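Local coordinates for IPT/TIG domain-containing protein BACOVA_02650 (Bacteroides ovatus, PDB 5E7G), which binds polysaccharide at the cell surface and probably captures xyloglucan before its transport into the periplasm for degradation, at residues 374-379 with 431-436; 46-51 with 77-82; 222-227 with 267-272. All coordinates share one frame; numbering follows the deposited sequence.

Interaction 1 of 3, residues 374-379 with 431-436; sequences QIAMCE and GVYATN. With XYS (alpha-D-xylopyranose), chain B.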
loop_
_atom_site.group_PDB
_atom_site.type_symbol
_atom_site.label_atom_id
_atom_site.label_comp_id
_atom_site.label_asym_id
_atom_site.label_seq_id
_atom_site.Cartn_x
_atom_site.Cartn_y
_atom_site.Cartn_z
ATOM N N GLN A 374 -34.925 -4.882 -9.414
ATOM C CA GLN A 374 -34.764 -3.983 -10.549
ATOM C C GLN A 374 -34.721 -2.538 -10.065
ATOM O O GLN A 374 -35.556 -2.124 -9.261
ATOM C CB GLN A 374 -35.905 -4.161 -11.551
ATOM C CG GLN A 374 -35.876 -3.174 -12.721
ATOM C CD GLN A 374 -37.090 -3.286 -13.622
ATOM O OE1 GLN A 374 -38.167 -3.694 -13.190
ATOM N NE2 GLN A 374 -36.920 -2.917 -14.885
ATOM N N ILE A 375 -33.754 -1.777 -10.564
ATOM C CA ILE A 375 -33.668 -0.348 -10.283
ATOM C C ILE A 375 -33.805 0.427 -11.589
ATOM O O ILE A 375 -33.005 0.244 -12.511
ATOM C CB ILE A 375 -32.349 0.023 -9.591
ATOM C CG1 ILE A 375 -32.296 -0.594 -8.182
ATOM C CG2 ILE A 375 -32.191 1.557 -9.529
ATOM C CD1 ILE A 375 -30.951 -0.451 -7.497
ATOM N N ALA A 376 -34.809 1.297 -11.647
ATOM C CA ALA A 376 -35.131 2.049 -12.859
ATOM C C ALA A 376 -35.255 3.545 -12.580
ATOM O O ALA A 376 -35.714 3.945 -11.504
ATOM C CB ALA A 376 -36.423 1.520 -13.470
ATOM N N MET A 377 -34.848 4.360 -13.551
ATOM C CA MET A 377 -34.966 5.814 -13.462
ATOM C C MET A 377 -35.640 6.425 -14.698
ATOM O O MET A 377 -35.437 5.956 -15.820
ATOM C CB MET A 377 -33.587 6.442 -13.282
ATOM C CG MET A 377 -32.968 6.200 -11.924
ATOM S SD MET A 377 -31.289 6.839 -11.815
ATOM C CE MET A 377 -30.895 6.388 -10.112
ATOM N N CYS A 378 -36.439 7.467 -14.477
ATOM C CA CYS A 378 -36.992 8.296 -15.555
ATOM C C CYS A 378 -37.883 7.516 -16.527
ATOM O O CYS A 378 -37.972 7.854 -17.711
ATOM C CB CYS A 378 -35.854 8.968 -16.328
ATOM S SG CYS A 378 -34.891 10.129 -15.345
ATOM N N GLU A 379 -38.515 6.461 -16.025
ATOM C CA GLU A 379 -39.441 5.653 -16.816
ATOM C C GLU A 379 -38.750 4.965 -17.998
ATOM O O GLU A 379 -39.419 4.381 -18.849
ATOM C CB GLU A 379 -40.602 6.516 -17.328
ATOM C CG GLU A 379 -41.526 7.037 -16.227
ATOM C CD GLU A 379 -42.667 6.079 -15.898
ATOM O OE1 GLU A 379 -42.874 5.107 -16.655
ATOM O OE2 GLU A 379 -43.364 6.299 -14.881
ATOM N N GLY A 431 -37.345 3.892 -9.173
ATOM C CA GLY A 431 -38.163 2.747 -8.840
ATOM C C GLY A 431 -37.324 1.554 -8.448
ATOM O O GLY A 431 -36.303 1.269 -9.067
ATOM N N VAL A 432 -37.760 0.871 -7.399
ATOM C CA VAL A 432 -37.124 -0.347 -6.933
ATOM C C VAL A 432 -38.175 -1.452 -6.949
ATOM O O VAL A 432 -39.214 -1.329 -6.310
ATOM C CB VAL A 432 -36.526 -0.167 -5.520
ATOM C CG1 VAL A 432 -35.928 -1.472 -5.015
ATOM C CG2 VAL A 432 -35.472 0.941 -5.546
ATOM N N TYR A 433 -37.906 -2.517 -7.694
ATOM C CA TYR A 433 -38.898 -3.566 -7.917
ATOM C C TYR A 433 -38.316 -4.909 -7.542
ATOM O O TYR A 433 -37.257 -5.285 -8.042
ATOM C CB TYR A 433 -39.359 -3.584 -9.386
ATOM C CG TYR A 433 -39.817 -2.240 -9.902
ATOM C CD1 TYR A 433 -38.899 -1.303 -10.370
ATOM C CD2 TYR A 433 -41.167 -1.904 -9.925
ATOM C CE1 TYR A 433 -39.313 -0.067 -10.847
ATOM C CE2 TYR A 433 -41.591 -0.669 -10.400
ATOM C CZ TYR A 433 -40.659 0.244 -10.860
ATOM O OH TYR A 433 -41.065 1.477 -11.334
ATOM N N ALA A 434 -39.010 -5.620 -6.654
ATOM C CA ALA A 434 -38.610 -6.962 -6.239
ATOM C C ALA A 434 -39.457 -8.026 -6.946
ATOM O O ALA A 434 -40.684 -7.935 -6.983
ATOM C CB ALA A 434 -38.732 -7.108 -4.734
ATOM N N THR A 435 -38.790 -9.035 -7.495
ATOM C CA THR A 435 -39.463 -10.127 -8.191
ATOM C C THR A 435 -38.741 -11.434 -7.902
ATOM O O THR A 435 -37.637 -11.417 -7.356
ATOM C CB THR A 435 -39.493 -9.900 -9.712
ATOM O OG1 THR A 435 -38.152 -9.912 -10.212
ATOM C CG2 THR A 435 -40.158 -8.567 -10.051
ATOM N N ASN A 436 -39.362 -12.554 -8.274
ATOM C CA ASN A 436 -38.759 -13.878 -8.109
ATOM C C ASN A 436 -38.883 -14.735 -9.377
ATOM O O ASN A 436 -39.848 -15.482 -9.536
ATOM C CB ASN A 436 -39.396 -14.606 -6.920
ATOM C CG ASN A 436 -38.671 -15.895 -6.563
ATOM O OD1 ASN A 436 -37.514 -16.098 -6.931
ATOM N ND2 ASN A 436 -39.352 -16.770 -5.841
HETATM C C1 XYS B . -43.697 -1.435 -15.385
HETATM C C2 XYS B . -42.817 -1.603 -16.595
HETATM C C3 XYS B . -41.874 -2.736 -16.380
HETATM C C4 XYS B . -41.185 -2.716 -15.050
HETATM C C5 XYS B . -42.023 -2.242 -13.855
HETATM O O2 XYS B . -43.640 -1.861 -17.750
HETATM O O3 XYS B . -40.847 -2.715 -17.416
HETATM O O4 XYS B . -40.733 -4.049 -14.771
HETATM O O5 XYS B . -42.916 -1.114 -14.174
#
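Q374 and Y433 face each other as a hydrogen-bonded pair of two antiparallel strands. Q374 N gives its hydrogen to Y433 O at 2.7 Å, and Y433 N returns one to Q374 O. Both donors lie in their acceptor's carbonyl plane. A second such pair, A376 with G431, follows; there G431 N reaches A376 O at 2.8 Å with a more bent N-H...O angle of 140°. Between the two pairs I375 and V432 form a non-hydrogen-bonded pair, and their side chains meet loosely on the other face of the sheet.

The side chain of Q374 joins the strand pair to the glycan. CB lies beside CB and O of Y433. CG stands anti to the backbone N (chi1 175°), and the chain stays extended. This carries the amide along the tyrosine and out to the sugar. Q374 OE1 passes 3.8 Å from Y433 CD1. Q374 OE1 then accepts a hydrogen bond from xylose O4 at 3.0 Å. Q374 CD and NE2 also lie close to this O4. The Y433 ring offers one face to the same sugar. Xylose C5 sits over it, 3.8 Å from Y433 CE2 and displaced toward the rim. One xylose thus has a polar grip from Q374 and an apolar platform from Y433. Y433 OH and H429 NE2 share a hydrogen bond that holds the far end of the ring, and A376 CB approaches CE1 obliquely. G431 suits this spot, because a CB here would run into the tyrosine hydroxyl.

Q374 and Y433 both belong to the glycan pocket of the xyloglucan-binding domain. Strand 429-436 lies between strands 372-377 and 329-338 in an antiparallel sheet. On the face away from the sugar, I375 packs on L358 and F360 of strand 356-364.

Interaction 2 of 3, residues 46-51 with 77-82; sequences NDQEVS and PELKGE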
loop_
_atom_site.group_PDB
_atom_site.type_symbol
_atom_site.label_atom_id
_atom_site.label_comp_id
_atom_site.label_asym_id
_atom_site.label_seq_id
_atom_site.Cartn_x
_atom_site.Cartn_y
_atom_site.Cartn_z
ATOM N N ASN A 46 44.669 -13.775 -2.932
ATOM C CA ASN A 46 43.861 -14.007 -1.741
ATOM C C ASN A 46 44.045 -15.426 -1.195
ATOM O O ASN A 46 43.079 -16.095 -0.823
ATOM C CB ASN A 46 42.383 -13.729 -2.040
ATOM C CG ASN A 46 42.094 -12.253 -2.229
ATOM O OD1 ASN A 46 42.953 -11.406 -1.984
ATOM N ND2 ASN A 46 40.872 -11.933 -2.643
ATOM N N ASP A 47 45.302 -15.868 -1.157
ATOM C CA ASP A 47 45.676 -17.182 -0.626
ATOM C C ASP A 47 45.042 -18.333 -1.419
ATOM O O ASP A 47 44.953 -19.456 -0.927
ATOM C CB ASP A 47 45.308 -17.283 0.865
ATOM C CG ASP A 47 46.204 -16.424 1.756
ATOM O OD1 ASP A 47 47.423 -16.337 1.482
ATOM O OD2 ASP A 47 45.690 -15.837 2.730
ATOM N N GLN A 48 44.632 -18.055 -2.654
ATOM C CA GLN A 48 44.028 -19.067 -3.518
ATOM C C GLN A 48 44.827 -19.264 -4.798
ATOM O O GLN A 48 45.229 -18.302 -5.443
ATOM C CB GLN A 48 42.600 -18.681 -3.888
ATOM C CG GLN A 48 41.619 -18.653 -2.743
ATOM C CD GLN A 48 40.381 -17.853 -3.092
ATOM O OE1 GLN A 48 39.598 -18.238 -3.958
ATOM N NE2 GLN A 48 40.213 -16.716 -2.434
ATOM N N GLU A 49 45.030 -20.517 -5.169
ATOM C CA GLU A 49 45.746 -20.833 -6.387
ATOM C C GLU A 49 45.034 -20.218 -7.594
ATOM O O GLU A 49 43.811 -20.290 -7.704
ATOM C CB GLU A 49 45.863 -22.346 -6.546
ATOM C CG GLU A 49 47.019 -22.777 -7.431
ATOM C CD GLU A 49 47.193 -24.278 -7.449
ATOM O OE1 GLU A 49 46.172 -24.993 -7.290
ATOM O OE2 GLU A 49 48.348 -24.735 -7.613
ATOM N N VAL A 50 45.807 -19.600 -8.480
ATOM C CA VAL A 50 45.269 -18.957 -9.678
ATOM C C VAL A 50 46.011 -19.457 -10.904
ATOM O O VAL A 50 47.239 -19.523 -10.912
ATOM C CB VAL A 50 45.381 -17.422 -9.589
ATOM C CG1 VAL A 50 45.078 -16.775 -10.919
ATOM C CG2 VAL A 50 44.442 -16.890 -8.519
ATOM N N SER A 51 45.268 -19.815 -11.944
ATOM C CA SER A 51 45.900 -20.262 -13.178
ATOM C C SER A 51 46.494 -19.076 -13.931
ATOM O O SER A 51 45.950 -17.973 -13.900
ATOM C CB SER A 51 44.904 -20.998 -14.071
ATOM O OG SER A 51 44.104 -20.081 -14.792
ATOM N N PRO A 77 37.560 -12.926 6.247
ATOM C CA PRO A 77 38.662 -12.118 6.788
ATOM C C PRO A 77 39.960 -12.894 7.005
ATOM O O PRO A 77 40.986 -12.271 7.277
ATOM C CB PRO A 77 38.109 -11.642 8.129
ATOM C CG PRO A 77 37.214 -12.757 8.560
ATOM C CD PRO A 77 36.570 -13.260 7.288
ATOM N N GLU A 78 39.914 -14.219 6.915
ATOM C CA GLU A 78 41.114 -15.038 7.082
ATOM C C GLU A 78 42.066 -14.899 5.886
ATOM O O GLU A 78 43.259 -15.183 5.998
ATOM C CB GLU A 78 40.730 -16.510 7.272
ATOM C CG GLU A 78 40.027 -16.819 8.594
ATOM C CD GLU A 78 39.571 -18.276 8.694
ATOM O OE1 GLU A 78 39.793 -19.039 7.724
ATOM O OE2 GLU A 78 38.987 -18.658 9.734
ATOM N N LEU A 79 41.543 -14.458 4.745
ATOM C CA LEU A 79 42.343 -14.369 3.523
ATOM C C LEU A 79 43.236 -13.127 3.526
ATOM O O LEU A 79 42.787 -12.030 3.865
ATOM C CB LEU A 79 41.433 -14.359 2.294
ATOM C CG LEU A 79 40.427 -15.510 2.186
ATOM C CD1 LEU A 79 39.558 -15.337 0.952
ATOM C CD2 LEU A 79 41.128 -16.865 2.161
ATOM N N LYS A 80 44.503 -13.310 3.163
ATOM C CA LYS A 80 45.436 -12.195 3.022
ATOM C C LYS A 80 45.246 -11.547 1.648
ATOM O O LYS A 80 45.307 -12.225 0.627
ATOM C CB LYS A 80 46.880 -12.676 3.207
ATOM C CG LYS A 80 47.953 -11.595 3.042
ATOM C CD LYS A 80 48.647 -11.242 4.353
ATOM C CE LYS A 80 49.533 -12.380 4.900
ATOM N NZ LYS A 80 50.727 -12.646 4.049
ATOM N N GLY A 81 45.007 -10.239 1.631
ATOM C CA GLY A 81 44.753 -9.519 0.396
ATOM C C GLY A 81 46.018 -9.189 -0.368
ATOM O O GLY A 81 46.434 -8.030 -0.431
ATOM N N GLU A 82 46.625 -10.215 -0.955
ATOM C CA GLU A 82 47.866 -10.050 -1.701
ATOM C C GLU A 82 47.927 -11.017 -2.871
ATOM O O GLU A 82 47.270 -12.060 -2.870
ATOM C CB GLU A 82 49.083 -10.267 -0.792
ATOM C CG GLU A 82 49.383 -11.745 -0.490
ATOM C CD GLU A 82 50.527 -11.942 0.492
ATOM O OE1 GLU A 82 51.067 -10.930 0.993
ATOM O OE2 GLU A 82 50.888 -13.117 0.753
HETATM O O HOH W 1 44.340 -17.225 4.852
HETATM O O HOH W 2 47.702 -14.820 -2.370
HETATM O O HOH W 3 49.452 -15.428 -0.276
#
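D47 turns its CG anti to its own carbonyl carbon (chi1 -71°), which brings the carboxylate to the backbone of K80. L79 has the same kind of first torsion (chi1 -54°), and its two methyls come up against the N46 carbonyl. K80 N bonds to D47 OD2 at 2.8 Å, nearly straight at 170°, and meets the oxygen from above the carboxylate plane. Water 1 also donates to OD2 and ties it to E78 O. The other oxygen, D47 OD1, is linked through water 3 to E82 OE2.

N46 N donates to E82 O at 3.1 Å. N46 CA points its hydrogen at K80 O, 3.3 Å away. L79 CD2 lies 3.6 Å from N46 O, and L79 CD1 lies 3.7 Å from Q48 NE2. That amide is held mainly by E71 O, with a weak bond to N46 O. An alanine in place of L79 would strip the apolar cover from N46 O and Q48 NE2, and would probably open a gap beside the N46 carbonyl.

G81 is the centre of an inverse gamma turn just before strand 82-86. The contact joins the turn between strands 42-45 and 48-50 to the loop that enters strand 82-86, in a four-stranded antiparallel sheet. This sheet is part of the immunoglobulin-like beta-sandwich characteristic of IPT/TIG domains.

Interaction 3 of 3, residues 222-227 with 267-272; sequences FIEVSR and TAIGGT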
loop_
_atom_site.group_PDB
_atom_site.type_symbol
_atom_site.label_atom_id
_atom_site.label_comp_id
_atom_site.label_asym_id
_atom_site.label_seq_id
_atom_site.Cartn_x
_atom_site.Cartn_y
_atom_site.Cartn_z
ATOM N N PHE A 222 -1.196 2.304 10.356
ATOM C CA PHE A 222 -2.069 2.829 11.391
ATOM C C PHE A 222 -1.450 2.513 12.759
ATOM O O PHE A 222 -1.924 1.644 13.494
ATOM C CB PHE A 222 -3.474 2.237 11.266
ATOM C CG PHE A 222 -4.211 2.655 10.017
ATOM C CD1 PHE A 222 -3.939 3.858 9.394
ATOM C CD2 PHE A 222 -5.189 1.839 9.474
ATOM C CE1 PHE A 222 -4.624 4.241 8.246
ATOM C CE2 PHE A 222 -5.878 2.214 8.328
ATOM C CZ PHE A 222 -5.593 3.417 7.716
ATOM N N ILE A 223 -0.386 3.241 13.082
ATOM C CA ILE A 223 0.414 2.981 14.269
ATOM C C ILE A 223 0.193 4.081 15.299
ATOM O O ILE A 223 0.483 5.254 15.039
ATOM C CB ILE A 223 1.914 2.902 13.926
ATOM C CG1 ILE A 223 2.172 1.809 12.884
ATOM C CG2 ILE A 223 2.739 2.644 15.180
ATOM C CD1 ILE A 223 3.469 2.011 12.105
ATOM N N GLU A 224 -0.305 3.688 16.466
ATOM C CA GLU A 224 -0.597 4.627 17.542
ATOM C C GLU A 224 -1.488 5.745 17.016
ATOM O O GLU A 224 -1.123 6.925 17.021
ATOM C CB GLU A 224 0.698 5.177 18.150
ATOM C CG GLU A 224 1.496 4.116 18.911
ATOM C CD GLU A 224 2.761 4.658 19.579
ATOM O OE1 GLU A 224 2.888 5.892 19.743
ATOM O OE2 GLU A 224 3.633 3.840 19.941
ATOM N N VAL A 225 -2.658 5.347 16.532
ATOM C CA VAL A 225 -3.643 6.288 16.025
ATOM C C VAL A 225 -4.077 7.207 17.165
ATOM O O VAL A 225 -4.597 6.747 18.184
ATOM C CB VAL A 225 -4.859 5.554 15.414
ATOM C CG1 VAL A 225 -5.866 6.542 14.850
ATOM C CG2 VAL A 225 -4.403 4.597 14.320
ATOM N N SER A 226 -3.836 8.502 16.993
ATOM C CA SER A 226 -4.130 9.480 18.033
ATOM C C SER A 226 -5.332 10.353 17.681
ATOM O O SER A 226 -5.868 11.036 18.548
ATOM C CB SER A 226 -2.910 10.364 18.285
ATOM O OG SER A 226 -2.590 11.121 17.132
ATOM N N ARG A 227 -5.758 10.339 16.418
ATOM C CA ARG A 227 -6.927 11.122 16.025
ATOM C C ARG A 227 -7.628 10.591 14.774
ATOM O O ARG A 227 -6.990 10.213 13.788
ATOM C CB ARG A 227 -6.532 12.583 15.797
ATOM C CG ARG A 227 -7.720 13.520 15.693
ATOM C CD ARG A 227 -7.290 14.948 15.377
ATOM N NE ARG A 227 -8.413 15.878 15.480
ATOM C CZ ARG A 227 -8.326 17.191 15.289
ATOM N NH1 ARG A 227 -7.161 17.748 14.977
ATOM N NH2 ARG A 227 -9.407 17.949 15.413
ATOM N N THR A 267 -4.811 10.505 11.979
ATOM C CA THR A 267 -3.490 10.849 12.476
ATOM C C THR A 267 -2.873 9.631 13.142
ATOM O O THR A 267 -3.513 8.964 13.954
ATOM C CB THR A 267 -3.552 12.011 13.456
ATOM O OG1 THR A 267 -3.995 13.181 12.758
ATOM C CG2 THR A 267 -2.178 12.280 14.078
ATOM N N ALA A 268 -1.637 9.334 12.753
ATOM C CA ALA A 268 -0.867 8.237 13.330
ATOM C C ALA A 268 0.541 8.734 13.631
ATOM O O ALA A 268 0.835 9.922 13.467
ATOM C CB ALA A 268 -0.832 7.035 12.385
ATOM N N ILE A 269 1.413 7.837 14.072
ATOM C CA ILE A 269 2.762 8.243 14.432
ATOM C C ILE A 269 3.480 8.850 13.226
ATOM O O ILE A 269 4.279 9.776 13.368
ATOM C CB ILE A 269 3.564 7.053 15.002
ATOM C CG1 ILE A 269 4.819 7.545 15.725
ATOM C CG2 ILE A 269 3.913 6.053 13.924
ATOM C CD1 ILE A 269 4.550 8.056 17.145
ATOM N N GLY A 270 3.153 8.357 12.035
ATOM C CA GLY A 270 3.853 8.745 10.823
ATOM C C GLY A 270 3.313 9.998 10.158
ATOM O O GLY A 270 3.862 10.455 9.153
ATOM N N GLY A 271 2.232 10.550 10.705
ATOM C CA GLY A 271 1.638 11.764 10.171
ATOM C C GLY A 271 0.129 11.662 10.058
ATOM O O GLY A 271 -0.499 10.800 10.679
ATOM N N THR A 272 -0.448 12.546 9.253
ATOM C CA THR A 272 -1.891 12.582 9.042
ATOM C C THR A 272 -2.232 12.348 7.571
ATOM O O THR A 272 -1.505 12.788 6.683
ATOM C CB THR A 272 -2.485 13.924 9.505
ATOM O OG1 THR A 272 -2.195 14.115 10.898
ATOM C CG2 THR A 272 -3.999 13.954 9.297
#
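I223 O accepts a hydrogen bond from I269 N at 2.9 Å. The two segments belong to the third IPT/TIG region, an immunoglobulin-like beta-sandwich. Residues 222-227 bridge strand 214-220 of one sheet and strand 227-230 of the other. Residues 267-272 include the type I turn, A268 to G271, of the hairpin formed by strands 264-268 and 271-274.

The bond to I223 O runs almost along the C=O direction, with a C=O...N angle of 171°. A268 CB sits 3.5 Å from I223 O. I223 CB packs 3.7 Å from I269 CG2. That methyl lies between the backbone N and the carbonyl carbon of I269, and CG1 takes the position anti to N (chi1 -164°). This placing sets CG2 against I223; the turn at chi2 then brings CD1 beside E224. E224 lies alongside I269 and points the same way, with E224 OE1 3.8 Å from I269 CD1. Both side chains also touch P113, in a loop of the preceding IPT/TIG region.

V225 comes next. Its CA hydrogen and CG1 both approach T267 O, while its side chain packs inward on I250. S226 N donates to that same T267 O at 3.1 Å, from above the carbonyl plane. S226 OG lies against T267 CG2. R227 then enters the sheet. It pairs with T267 in antiparallel fashion, and T267 N reaches R227 O at 2.8 Å in a bond of 175°. The two CB atoms are also in contact. The arginine stretches away, fully extended, to a salt bridge with D235 on the neighbouring strand 234-235. T267 OG1 stands beside its own backbone N and closes the hairpin from the side: it shares a hydrogen bond with T272 OG1 at 2.8 Å.

The three contacts follow one another along an elongated chain and nowhere touch. Interaction 2 belongs to the N-terminal sandwich, with 46-51 in the first IPT/TIG range; interaction 3 lies in the third, and their centres are 53 Å apart. Interaction 1 is in the xyloglucan-binding domain, 44 Å from interaction 3 and 83 Å from interaction 2, centre to centre. Only interaction 1 contains residues of the glycan pocket. A bound glucose lies about 6 Å from its Y433 side chain. Even interaction 3 stays about 30 Å from interaction 1 at the nearest atoms. Interactions 1 and 2 fall on opposite sides of the chain's centre, so the sugar site is far from the N-terminal sandwich.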